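Local coordinates for protein carbohydrate binding module (Uncultured bacterium, PDB 2W3J) that probably binds uronic acid sugars as a calcium-containing carbohydrate-binding module of family 35, at residues Asn14-Asp19 against Phe30-Glu34. Sequence-based numbering, arbitrary orientation. Where two conformers were deposited one is given.
With CA (calcium ion), chain B.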
# COMPACT_ATOMS: atom_id res chain seq x y z
N ASN A 14 9.27 5.03 0.73
CA ASN A 14 8.15 5.74 0.14
C ASN A 14 8.64 7.02 -0.52
O ASN A 14 9.58 7.67 -0.01
CB ASN A 14 7.10 6.16 1.19
CG ASN A 14 7.67 7.06 2.29
OD1 ASN A 14 8.37 6.58 3.17
ND2 ASN A 14 7.35 8.37 2.26
N SER A 15 7.98 7.36 -1.60
CA SER A 15 8.09 8.70 -2.14
C SER A 15 7.40 9.68 -1.20
O SER A 15 6.51 9.31 -0.42
CB SER A 15 7.42 8.74 -3.52
OG SER A 15 8.12 7.88 -4.38
N GLY A 16 7.79 10.95 -1.26
CA GLY A 16 7.04 11.93 -0.47
C GLY A 16 7.39 11.88 1.00
O GLY A 16 8.56 11.75 1.37
N VAL A 17 6.38 12.03 1.86
CA VAL A 17 6.60 12.18 3.29
C VAL A 17 5.64 11.28 4.06
O VAL A 17 4.66 10.74 3.50
CB VAL A 17 6.37 13.65 3.75
CG1 VAL A 17 7.26 14.60 2.95
CG2 VAL A 17 4.92 14.04 3.62
N ILE A 18 5.91 11.14 5.36
CA ILE A 18 4.96 10.52 6.24
C ILE A 18 4.26 11.69 6.93
O ILE A 18 4.91 12.70 7.27
CB ILE A 18 5.69 9.62 7.25
CG1 ILE A 18 6.38 8.46 6.48
CG2 ILE A 18 4.77 9.13 8.38
CD1 ILE A 18 7.34 7.68 7.32
N ASP A 19 2.96 11.56 7.15
CA ASP A 19 2.20 12.67 7.74
C ASP A 19 1.06 12.15 8.58
O ASP A 19 0.78 10.96 8.59
CB ASP A 19 1.70 13.63 6.68
CG ASP A 19 1.41 15.05 7.25
OD1 ASP A 19 1.32 15.24 8.49
OD2 ASP A 19 1.24 15.94 6.43
N PHE A 30 0.43 8.21 7.88
CA PHE A 30 0.19 7.59 6.57
C PHE A 30 1.21 8.17 5.63
O PHE A 30 1.91 9.14 5.97
CB PHE A 30 -1.22 7.94 6.06
CG PHE A 30 -1.56 9.41 6.14
CD1 PHE A 30 -1.21 10.29 5.11
CD2 PHE A 30 -2.23 9.92 7.25
CE1 PHE A 30 -1.51 11.66 5.16
CE2 PHE A 30 -2.57 11.30 7.29
CZ PHE A 30 -2.20 12.15 6.25
N ILE A 31 1.31 7.57 4.44
CA ILE A 31 2.21 8.08 3.40
C ILE A 31 1.51 9.13 2.53
O ILE A 31 0.43 8.90 2.03
CB ILE A 31 2.71 6.94 2.50
CG1 ILE A 31 3.46 5.88 3.33
CG2 ILE A 31 3.58 7.50 1.37
CD1 ILE A 31 4.54 6.43 4.25
N ASP A 32 2.14 10.28 2.37
CA ASP A 32 1.61 11.32 1.48
C ASP A 32 2.66 11.52 0.41
O ASP A 32 3.71 12.14 0.64
CB ASP A 32 1.38 12.60 2.31
CG ASP A 32 0.70 13.71 1.54
OD1 ASP A 32 0.78 13.73 0.30
OD2 ASP A 32 0.11 14.60 2.20
N THR A 33 2.45 10.93 -0.77
CA THR A 33 3.50 11.00 -1.78
C THR A 33 3.50 12.36 -2.45
O THR A 33 2.50 13.09 -2.40
CB THR A 33 3.25 9.98 -2.93
OG1 THR A 33 1.93 10.18 -3.42
CG2 THR A 33 3.33 8.55 -2.42
N GLU A 34 4.61 12.68 -3.11
CA GLU A 34 4.56 13.82 -4.01
C GLU A 34 3.61 13.54 -5.18
O GLU A 34 3.18 12.39 -5.44
CB GLU A 34 5.97 14.20 -4.50
CG GLU A 34 6.44 13.41 -5.70
CD GLU A 34 6.74 11.94 -5.39
OE1 GLU A 34 7.18 11.22 -6.33
OE2 GLU A 34 6.55 11.49 -4.22
CA CA B . 0.10 13.13 -1.86
O HOH W 1 2.02 16.37 4.08
O HOH W 2 -0.50 10.86 -1.26
O HOH W 3 -0.04 12.24 -4.10
O HOH W 4 0.04 15.38 -2.56
O HOH W 5 -2.22 13.50 -0.90
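Val17 and Asp32 face each other as an antiparallel hydrogen-bonded pair, Val17 N giving to Asp32 O at 2.9 Å and Asp32 N returning a bond to Val17 O. Asp19 and Phe30 repeat the exchange two residues on, and between them Ile18 and Ile31 form the non-hydrogen-bonded pair. Where the pairing ends, Gly16 passes Thr33 with CA atoms 3.9 Å apart; its positive phi (77°) and the closeness of Asp32 O and Thr33 CA suit a residue without a side chain. Ile18 and Ile31 point to one side of the hairpin, where Ile31 CD1 meets Ile18 CG1 at 3.5 Å and also lies against Asn14 CG. The Asn14 amide, brought round by a chi1 of 58°, donates from ND2 to Ser15 O, arriving from above the carbonyl plane.

Val17, Asp19, Phe30 and Asp32 occupy the other side. The Phe30 ring, its CG set between backbone N and carbonyl carbon (chi1 49°), folds back beneath Asp19, whose O sits 3.4 Å above the ring plane toward its rim, while Trp92 packs edge-to-face with the same ring. Cutting Phe30 back to an alanine is likely to strip away the ring face under Asp19 O and leave Trp92 without its aromatic partner. The Asp19 and Asp32 carboxylates, both probably charged, are bridged by a water that donates to each OD2, the bond to Asp32 OD2 being the longer at 3.2 Å. Asp32 OD1 turns instead to a calcium ion 2.4 Å away, and Thr33 O with four waters completes the six ligands. Backbone hydrogen bonds of Ser15 with Ser40 and Ile31 with Ile121 tie this short beta hairpin, with its mostly hydrated calcium site, to both larger sheets of the beta-sandwich usual for such modules.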